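Local coordinates for excinuclease ABC, subunit A. (Deinococcus radiodurans, PDB 2VF7), which probably recognises and binds damaged DNA for nucleotide excision repair, as a zinc-containing UvrA-family protein of the ABC superfamily that hydrolyses ATP, at residues R613-A618 against A702-I707; G501-N506 against A581-L586; V16-A21 against G55-E60. The protein carries 1 engineered substitution. All coordinates share one frame; numbering follows the deposited sequence.

Along the chain, contact 3 comes first, then contact 2, then contact 1. Contacts 3 and 2 belong to two ADP-binding, ABC-type units, each pairing a three-stranded antiparallel sheet with a six-stranded mixed one. Contact 3 sets strand 15-21 against helix 49-69; contact 2 joins its counterpart, strand 502-510, to the approach of strand 585-589. Their centres lie about 52 Å apart, on opposite sides of the chain's centre. Contact 1, between helices 609-617 and 705-716, is about 39 Å from contact 2 and about 42 Å from contact 3, centre to centre. It falls in the long excursion between strands 585-589 and 753-758, so it stands apart from the nucleotide sites.

Contact 1 of 3, residues R613-A618 against A702-I707; sequences RKLFAA and ADESAI
Leu-615 carries the 613-618 side of this small contact, meeting Ile-707 and Glu-704 with one methyl. The apolar part is a tip-to-tip meeting: Leu-615 CD1 comes to 4.2 Å from Ile-707 CD1 as the two side chains reach out from helices 609-617 and 705-716. Ile-707 presents CD1 because its CG1 branch stands opposite the carbonyl carbon (chi1 -68°). Gln-611 and Val-612 also touch this isoleucine, widening its seat against helix 609-617.

The second approach pairs a methyl with a carboxylate. Glu-704 holds the N-cap position of helix 705-716, and a nearly eclipsed chi1 (-10°) together with a bend at chi2 (-72°) brings OE2 to 4.0 Å from Leu-615 CD1; this is van der Waals contact, not a polar bond. The carboxylate finds its polar partners beside the contact: OE1 forms a salt bridge with Arg-682, and OE2 takes a weak hydrogen bond from Tyr-681. Lys-614 NZ, bonded to the carbonyl of Gln-611, remains 6.9 Å from Glu-704 OE2, where any attraction is probably modest.

Between these segments, then, the contact rests on dispersion around Leu-615 CD1, while Arg-682 and Tyr-681 steady the acid next to it.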
loop_
_atom_site.group_PDB
_atom_site.type_symbol
_atom_site.label_atom_id
_atom_site.label_comp_id
_atom_site.label_asym_id
_atom_site.label_seq_id
_atom_site.Cartn_x
_atom_site.Cartn_y
_atom_site.Cartn_z
ATOM N N ARG A 613 -14.844 27.004 -30.426
ATOM C CA ARG A 613 -13.535 27.665 -30.376
ATOM C C ARG A 613 -13.442 28.756 -31.436
ATOM O O ARG A 613 -12.802 29.787 -31.245
ATOM C CB ARG A 613 -12.419 26.657 -30.574
ATOM C CG ARG A 613 -12.411 25.554 -29.553
ATOM C CD ARG A 613 -11.156 24.732 -29.687
ATOM N NE ARG A 613 -11.229 23.793 -30.800
ATOM C CZ ARG A 613 -10.524 23.898 -31.926
ATOM N NH1 ARG A 613 -9.679 24.896 -32.103
ATOM N NH2 ARG A 613 -10.653 22.986 -32.862
ATOM N N LYS A 614 -14.081 28.482 -32.567
ATOM C CA LYS A 614 -14.383 29.451 -33.634
ATOM C C LYS A 614 -15.067 30.739 -33.121
ATOM O O LYS A 614 -14.703 31.835 -33.525
ATOM C CB LYS A 614 -15.255 28.731 -34.663
ATOM C CG LYS A 614 -15.556 29.479 -35.909
ATOM C CD LYS A 614 -16.703 28.820 -36.667
ATOM C CE LYS A 614 -18.086 29.331 -36.214
ATOM N NZ LYS A 614 -18.632 28.569 -35.049
ATOM N N LEU A 615 -16.042 30.599 -32.224
ATOM C CA LEU A 615 -16.807 31.737 -31.687
ATOM C C LEU A 615 -15.997 32.560 -30.712
ATOM O O LEU A 615 -16.270 33.743 -30.511
ATOM C CB LEU A 615 -18.074 31.258 -30.956
ATOM C CG LEU A 615 -19.228 30.559 -31.686
ATOM C CD1 LEU A 615 -20.292 30.053 -30.721
ATOM C CD2 LEU A 615 -19.849 31.468 -32.772
ATOM N N PHE A 616 -15.043 31.914 -30.047
ATOM C CA PHE A 616 -14.117 32.601 -29.136
ATOM C C PHE A 616 -13.033 33.357 -29.905
ATOM O O PHE A 616 -12.683 34.471 -29.545
ATOM C CB PHE A 616 -13.509 31.610 -28.131
ATOM C CG PHE A 616 -14.356 31.406 -26.884
ATOM C CD1 PHE A 616 -15.376 30.470 -26.865
ATOM C CD2 PHE A 616 -14.128 32.169 -25.742
ATOM C CE1 PHE A 616 -16.181 30.309 -25.740
ATOM C CE2 PHE A 616 -14.912 32.015 -24.618
ATOM C CZ PHE A 616 -15.937 31.076 -24.601
ATOM N N ALA A 617 -12.531 32.752 -30.977
ATOM C CA ALA A 617 -11.510 33.354 -31.822
ATOM C C ALA A 617 -11.990 34.606 -32.564
ATOM O O ALA A 617 -11.167 35.367 -33.085
ATOM C CB ALA A 617 -10.998 32.329 -32.806
ATOM N N ALA A 618 -13.314 34.810 -32.613
ATOM C CA ALA A 618 -13.927 35.953 -33.319
ATOM C C ALA A 618 -14.302 37.147 -32.421
ATOM O O ALA A 618 -14.960 38.085 -32.871
ATOM C CB ALA A 618 -15.135 35.484 -34.097
ATOM N N ALA A 702 -28.835 28.381 -28.136
ATOM C CA ALA A 702 -30.091 28.283 -28.875
ATOM C C ALA A 702 -30.019 28.740 -30.334
ATOM O O ALA A 702 -30.654 28.147 -31.201
ATOM C CB ALA A 702 -31.165 29.065 -28.151
ATOM N N ASP A 703 -29.256 29.797 -30.599
ATOM C CA ASP A 703 -29.196 30.387 -31.932
ATOM C C ASP A 703 -27.923 30.055 -32.725
ATOM O O ASP A 703 -27.692 30.622 -33.800
ATOM C CB ASP A 703 -29.418 31.902 -31.845
ATOM C CG ASP A 703 -30.889 32.265 -31.673
ATOM O OD1 ASP A 703 -31.195 33.177 -30.863
ATOM O OD2 ASP A 703 -31.742 31.641 -32.355
ATOM N N GLU A 704 -27.111 29.139 -32.195
ATOM C CA GLU A 704 -25.949 28.593 -32.914
ATOM C C GLU A 704 -26.333 27.197 -33.331
ATOM O O GLU A 704 -26.287 26.262 -32.534
ATOM C CB GLU A 704 -24.697 28.534 -32.045
ATOM C CG GLU A 704 -24.811 29.255 -30.725
ATOM C CD GLU A 704 -24.818 30.741 -30.880
ATOM O OE1 GLU A 704 -25.697 31.399 -30.298
ATOM O OE2 GLU A 704 -23.953 31.254 -31.599
ATOM N N SER A 705 -26.710 27.077 -34.591
ATOM C CA SER A 705 -27.495 25.962 -35.101
ATOM C C SER A 705 -26.883 24.561 -34.895
ATOM O O SER A 705 -27.543 23.658 -34.374
ATOM C CB SER A 705 -27.784 26.231 -36.572
ATOM O OG SER A 705 -28.586 25.228 -37.139
ATOM N N ALA A 706 -25.626 24.395 -35.294
ATOM C CA ALA A 706 -24.953 23.100 -35.269
ATOM C C ALA A 706 -24.627 22.622 -33.852
ATOM O O ALA A 706 -24.640 21.420 -33.578
ATOM C CB ALA A 706 -23.684 23.154 -36.128
ATOM N N ILE A 707 -24.299 23.562 -32.965
ATOM C CA ILE A 707 -24.020 23.247 -31.573
ATOM C C ILE A 707 -25.337 22.845 -30.939
ATOM O O ILE A 707 -25.471 21.718 -30.459
ATOM C CB ILE A 707 -23.347 24.423 -30.812
ATOM C CG1 ILE A 707 -21.920 24.678 -31.334
ATOM C CG2 ILE A 707 -23.285 24.137 -29.305
ATOM C CD1 ILE A 707 -21.445 26.078 -31.148
#

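Contact 2 of 3, residues G501-N506 against A581-L586; sequences GWLELN and AQITRL
This is a buried contact between two sheets, half apolar side-chain packing and half an amide against a glycine backbone, without a hydrogen bond. Strand 502-510 is the central strand of a three-stranded antiparallel sheet, and 581-586 runs into strand 585-589, outermost in its six-stranded mixed sheet within this chain. The apolar half is Leu-503 against Ile-583, whose side chains cross at about a right angle. Ile-583 enters with its CD1 methyl, which lies 3.7 Å from Leu-503 CG and 3.8 Å from Leu-503 CD2, so the tip of the isoleucine presses on the branch point of the leucine. An extended chain beyond CB (chi2 179°) carries that methyl across. Leu-544 of helix 536-551 also packs on Leu-503, and Val-754 on Ile-583, so the pair is covered by both the helix and the neighbouring strand.

At Gly-501, Gln-582 brings up the O and N of its terminal amide. Gln-582 OE1 meets only a carbon, Gly-501 CA at 3.7 Å, and Gln-582 NE2 lies 3.7 Å from Gly-501 N, two donors facing each other. Gly-501 instead pairs its backbone with Leu-522.

An antiparallel sheet leaning on a mixed core sheet, with the helix that follows the P-loop packed between them, is the familiar build of an ABC-type ATPase head.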
loop_
_atom_site.group_PDB
_atom_site.type_symbol
_atom_site.label_atom_id
_atom_site.label_comp_id
_atom_site.label_asym_id
_atom_site.label_seq_id
_atom_site.Cartn_x
_atom_site.Cartn_y
_atom_site.Cartn_z
ATOM N N GLY A 501 -37.067 -6.176 -45.246
ATOM C CA GLY A 501 -36.234 -7.219 -45.849
ATOM C C GLY A 501 -35.698 -8.172 -44.796
ATOM O O GLY A 501 -36.062 -8.079 -43.614
ATOM N N TRP A 502 -34.822 -9.086 -45.209
ATOM C CA TRP A 502 -34.283 -10.097 -44.290
ATOM C C TRP A 502 -32.787 -10.334 -44.470
ATOM O O TRP A 502 -32.333 -10.636 -45.577
ATOM C CB TRP A 502 -35.040 -11.422 -44.438
ATOM C CG TRP A 502 -36.460 -11.379 -43.943
ATOM C CD1 TRP A 502 -37.579 -11.106 -44.682
ATOM C CD2 TRP A 502 -36.912 -11.626 -42.606
ATOM N NE1 TRP A 502 -38.699 -11.169 -43.888
ATOM C CE2 TRP A 502 -38.320 -11.486 -42.608
ATOM C CE3 TRP A 502 -36.269 -11.958 -41.407
ATOM C CZ2 TRP A 502 -39.098 -11.663 -41.448
ATOM C CZ3 TRP A 502 -37.049 -12.141 -40.254
ATOM C CH2 TRP A 502 -38.442 -11.984 -40.287
ATOM N N LEU A 503 -32.040 -10.206 -43.375
ATOM C CA LEU A 503 -30.589 -10.411 -43.339
ATOM C C LEU A 503 -30.303 -11.828 -42.841
ATOM O O LEU A 503 -30.799 -12.235 -41.788
ATOM C CB LEU A 503 -29.948 -9.369 -42.400
ATOM C CG LEU A 503 -28.513 -8.805 -42.521
ATOM C CD1 LEU A 503 -27.591 -9.222 -41.366
ATOM C CD2 LEU A 503 -27.857 -9.051 -43.900
ATOM N N GLU A 504 -29.517 -12.583 -43.602
ATOM C CA GLU A 504 -29.195 -13.973 -43.252
ATOM C C GLU A 504 -27.756 -14.110 -42.736
ATOM O O GLU A 504 -26.795 -13.706 -43.407
ATOM C CB GLU A 504 -29.422 -14.908 -44.454
ATOM C CG GLU A 504 -30.859 -14.921 -45.009
ATOM C CD GLU A 504 -31.054 -15.884 -46.184
ATOM O OE1 GLU A 504 -30.039 -16.383 -46.733
ATOM O OE2 GLU A 504 -32.227 -16.146 -46.568
ATOM N N LEU A 505 -27.627 -14.654 -41.527
ATOM C CA LEU A 505 -26.330 -15.022 -40.953
ATOM C C LEU A 505 -26.300 -16.550 -40.820
ATOM O O LEU A 505 -26.906 -17.128 -39.905
ATOM C CB LEU A 505 -26.128 -14.356 -39.589
ATOM C CG LEU A 505 -24.809 -13.700 -39.140
ATOM C CD1 LEU A 505 -24.832 -13.543 -37.641
ATOM C CD2 LEU A 505 -23.559 -14.454 -39.544
ATOM N N ASN A 506 -25.614 -17.191 -41.765
ATOM C CA ASN A 506 -25.552 -18.642 -41.871
ATOM C C ASN A 506 -24.178 -19.209 -41.498
ATOM O O ASN A 506 -23.146 -18.565 -41.717
ATOM C CB ASN A 506 -25.918 -19.075 -43.295
ATOM C CG ASN A 506 -27.289 -18.569 -43.735
ATOM O OD1 ASN A 506 -28.313 -18.886 -43.118
ATOM N ND2 ASN A 506 -27.313 -17.785 -44.810
ATOM N N ALA A 581 -28.574 -5.442 -50.383
ATOM C CA ALA A 581 -28.596 -4.141 -51.067
ATOM C C ALA A 581 -29.439 -3.082 -50.334
ATOM O O ALA A 581 -29.570 -1.945 -50.803
ATOM C CB ALA A 581 -29.044 -4.299 -52.522
ATOM N N GLN A 582 -29.988 -3.461 -49.180
ATOM C CA GLN A 582 -30.725 -2.541 -48.315
ATOM C C GLN A 582 -29.849 -1.946 -47.196
ATOM O O GLN A 582 -30.254 -0.991 -46.527
ATOM C CB GLN A 582 -31.945 -3.251 -47.709
ATOM C CG GLN A 582 -33.024 -3.641 -48.713
ATOM C CD GLN A 582 -34.195 -4.367 -48.076
ATOM O OE1 GLN A 582 -34.714 -5.336 -48.633
ATOM N NE2 GLN A 582 -34.616 -3.908 -46.900
ATOM N N ILE A 583 -28.662 -2.520 -46.997
ATOM C CA ILE A 583 -27.779 -2.131 -45.891
ATOM C C ILE A 583 -26.514 -1.410 -46.366
ATOM O O ILE A 583 -25.708 -1.958 -47.129
ATOM C CB ILE A 583 -27.397 -3.328 -44.985
ATOM C CG1 ILE A 583 -28.646 -4.079 -44.533
ATOM C CG2 ILE A 583 -26.612 -2.840 -43.757
ATOM C CD1 ILE A 583 -28.359 -5.298 -43.653
ATOM N N THR A 584 -26.353 -0.181 -45.884
ATOM C CA THR A 584 -25.289 0.716 -46.313
ATOM C C THR A 584 -24.187 0.794 -45.263
ATOM O O THR A 584 -23.003 0.608 -45.567
ATOM C CB THR A 584 -25.851 2.128 -46.567
ATOM O OG1 THR A 584 -26.888 2.054 -47.555
ATOM C CG2 THR A 584 -24.756 3.076 -47.048
ATOM N N ARG A 585 -24.588 1.076 -44.029
ATOM C CA ARG A 585 -23.656 1.218 -42.925
ATOM C C ARG A 585 -23.947 0.256 -41.780
ATOM O O ARG A 585 -25.093 -0.126 -41.540
ATOM C CB ARG A 585 -23.702 2.637 -42.377
ATOM C CG ARG A 585 -23.068 3.675 -43.254
ATOM C CD ARG A 585 -22.519 4.797 -42.387
ATOM N NE ARG A 585 -23.506 5.296 -41.427
ATOM C CZ ARG A 585 -23.204 5.865 -40.263
ATOM N NH1 ARG A 585 -21.937 6.003 -39.888
ATOM N NH2 ARG A 585 -24.174 6.285 -39.461
ATOM N N LEU A 586 -22.872 -0.122 -41.095
ATOM C CA LEU A 586 -22.907 -0.778 -39.808
ATOM C C LEU A 586 -22.501 0.278 -38.789
ATOM O O LEU A 586 -21.504 0.972 -38.962
ATOM C CB LEU A 586 -21.910 -1.949 -39.811
ATOM C CG LEU A 586 -21.546 -2.880 -38.641
ATOM C CD1 LEU A 586 -20.551 -2.256 -37.685
ATOM C CD2 LEU A 586 -22.756 -3.432 -37.897
#

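Contact 3 of 3, residues V16-A21 against G55-E60; sequences VQVRGA and GTLYAE
Leu-57 of helix 49-69 points its CD2 methyl at the two valines that strand 16-19 turns toward it, and here the packing is closest. Val-18 CG2 lies 3.8 Å from Leu-57 CD2, and Val-16 CG1 is 4.1 Å from the same methyl, so a single carbon sits against two residues spaced two apart on one face of the strand. Leu-57 gets there by turning CG away from its carbonyl carbon and back beside its own N (chi1 -80°). Ile-88 of the neighbouring strand touches both valines and extends the apolar layer.

Beyond the corner at Gly-20 the fit is looser: Ala-21 CB is 4.3 Å from Thr-56 CG2, a single methyl-to-methyl approach. Gly-20 and Ala-21 form a G1 beta bulge opposite Ile-29. The hydroxyl of Thr-56 takes no part in this approach, since OG1 is hydrogen-bonded to the carbonyl of Ser-51, an ADP-binding residue five places back along the helix.

On the other face of the strand, Gln-17 points away from the helix and Arg-19 is exposed; a weak bond of 3.3 Å from Gln-17 NE2 to Val-18 O stays within the strand.

With its hydroxyl spent inside the helix, Thr-56 meets Ala-21 through its methyl alone, and the strand and the helix that follows the P-loop touch here purely through carbon.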
loop_
_atom_site.group_PDB
_atom_site.type_symbol
_atom_site.label_atom_id
_atom_site.label_comp_id
_atom_site.label_asym_id
_atom_site.label_seq_id
_atom_site.Cartn_x
_atom_site.Cartn_y
_atom_site.Cartn_z
ATOM N N VAL A 16 -26.581 2.704 10.674
ATOM C CA VAL A 16 -25.540 3.629 10.228
ATOM C C VAL A 16 -26.236 4.994 10.123
ATOM O O VAL A 16 -27.346 5.088 9.619
ATOM C CB VAL A 16 -24.941 3.205 8.846
ATOM C CG1 VAL A 16 -23.789 4.115 8.423
ATOM C CG2 VAL A 16 -24.513 1.699 8.834
ATOM N N GLN A 17 -25.623 6.040 10.657
ATOM C CA GLN A 17 -26.248 7.357 10.644
ATOM C C GLN A 17 -25.373 8.337 9.876
ATOM O O GLN A 17 -24.192 8.492 10.175
ATOM C CB GLN A 17 -26.537 7.850 12.064
ATOM C CG GLN A 17 -27.283 9.205 12.120
ATOM C CD GLN A 17 -28.677 9.167 11.462
ATOM O OE1 GLN A 17 -29.548 8.399 11.883
ATOM N NE2 GLN A 17 -28.892 10.012 10.443
ATOM N N VAL A 18 -25.974 8.980 8.879
ATOM C CA VAL A 18 -25.279 9.873 7.961
ATOM C C VAL A 18 -25.864 11.270 8.081
ATOM O O VAL A 18 -27.091 11.457 8.039
ATOM C CB VAL A 18 -25.422 9.377 6.509
ATOM C CG1 VAL A 18 -24.986 10.445 5.482
ATOM C CG2 VAL A 18 -24.669 8.058 6.309
ATOM N N ARG A 19 -24.978 12.244 8.234
ATOM C CA ARG A 19 -25.367 13.628 8.395
ATOM C C ARG A 19 -24.526 14.575 7.539
ATOM O O ARG A 19 -23.297 14.466 7.511
ATOM C CB ARG A 19 -25.216 14.011 9.859
ATOM C CG ARG A 19 -25.699 15.395 10.185
ATOM C CD ARG A 19 -25.717 15.594 11.688
ATOM N NE ARG A 19 -24.387 15.670 12.300
ATOM C CZ ARG A 19 -23.594 16.737 12.223
ATOM N NH1 ARG A 19 -23.976 17.803 11.521
ATOM N NH2 ARG A 19 -22.411 16.733 12.822
ATOM N N GLY A 20 -25.192 15.507 6.857
ATOM C CA GLY A 20 -24.501 16.563 6.111
ATOM C C GLY A 20 -23.768 16.104 4.862
ATOM O O GLY A 20 -22.733 16.645 4.514
ATOM N N ALA A 21 -24.316 15.108 4.181
ATOM C CA ALA A 21 -23.692 14.577 2.965
ATOM C C ALA A 21 -24.007 15.483 1.779
ATOM O O ALA A 21 -25.167 15.623 1.388
ATOM C CB ALA A 21 -24.179 13.130 2.705
ATOM N N GLY A 55 -19.673 7.146 -3.335
ATOM C CA GLY A 55 -18.964 8.413 -3.183
ATOM C C GLY A 55 -18.831 8.866 -1.741
ATOM O O GLY A 55 -17.867 9.569 -1.374
ATOM N N THR A 56 -19.788 8.439 -0.923
ATOM C CA THR A 56 -19.881 8.867 0.473
ATOM C C THR A 56 -19.631 7.699 1.435
ATOM O O THR A 56 -18.660 7.720 2.196
ATOM C CB THR A 56 -21.249 9.540 0.740
ATOM O OG1 THR A 56 -21.358 10.709 -0.076
ATOM C CG2 THR A 56 -21.392 9.952 2.186
ATOM N N LEU A 57 -20.484 6.677 1.377
ATOM C CA LEU A 57 -20.451 5.585 2.378
ATOM C C LEU A 57 -19.220 4.706 2.243
ATOM O O LEU A 57 -18.410 4.634 3.171
ATOM C CB LEU A 57 -21.754 4.765 2.370
ATOM C CG LEU A 57 -22.950 5.379 3.112
ATOM C CD1 LEU A 57 -24.272 4.759 2.706
ATOM C CD2 LEU A 57 -22.788 5.211 4.596
ATOM N N TYR A 58 -19.061 4.059 1.091
ATOM C CA TYR A 58 -17.869 3.257 0.839
ATOM C C TYR A 58 -16.588 4.065 1.042
ATOM O O TYR A 58 -15.691 3.650 1.782
ATOM C CB TYR A 58 -17.930 2.616 -0.566
ATOM C CG TYR A 58 -16.621 2.042 -1.056
ATOM C CD1 TYR A 58 -16.122 0.840 -0.541
ATOM C CD2 TYR A 58 -15.880 2.693 -2.052
ATOM C CE1 TYR A 58 -14.916 0.312 -0.989
ATOM C CE2 TYR A 58 -14.655 2.170 -2.510
ATOM C CZ TYR A 58 -14.190 0.975 -1.965
ATOM O OH TYR A 58 -12.995 0.438 -2.405
ATOM N N ALA A 59 -16.524 5.240 0.425
ATOM C CA ALA A 59 -15.323 6.071 0.446
ATOM C C ALA A 59 -14.869 6.550 1.834
ATOM O O ALA A 59 -13.665 6.542 2.132
ATOM C CB ALA A 59 -15.474 7.242 -0.503
ATOM N N GLU A 60 -15.800 6.984 2.673
ATOM C CA GLU A 60 -15.447 7.356 4.055
ATOM C C GLU A 60 -15.022 6.122 4.878
ATOM O O GLU A 60 -14.027 6.156 5.586
ATOM C CB GLU A 60 -16.602 8.130 4.710
ATOM C CG GLU A 60 -16.385 8.598 6.160
ATOM C CD GLU A 60 -15.401 9.755 6.300
ATOM O OE1 GLU A 60 -14.947 10.299 5.267
ATOM O OE2 GLU A 60 -15.068 10.105 7.456
#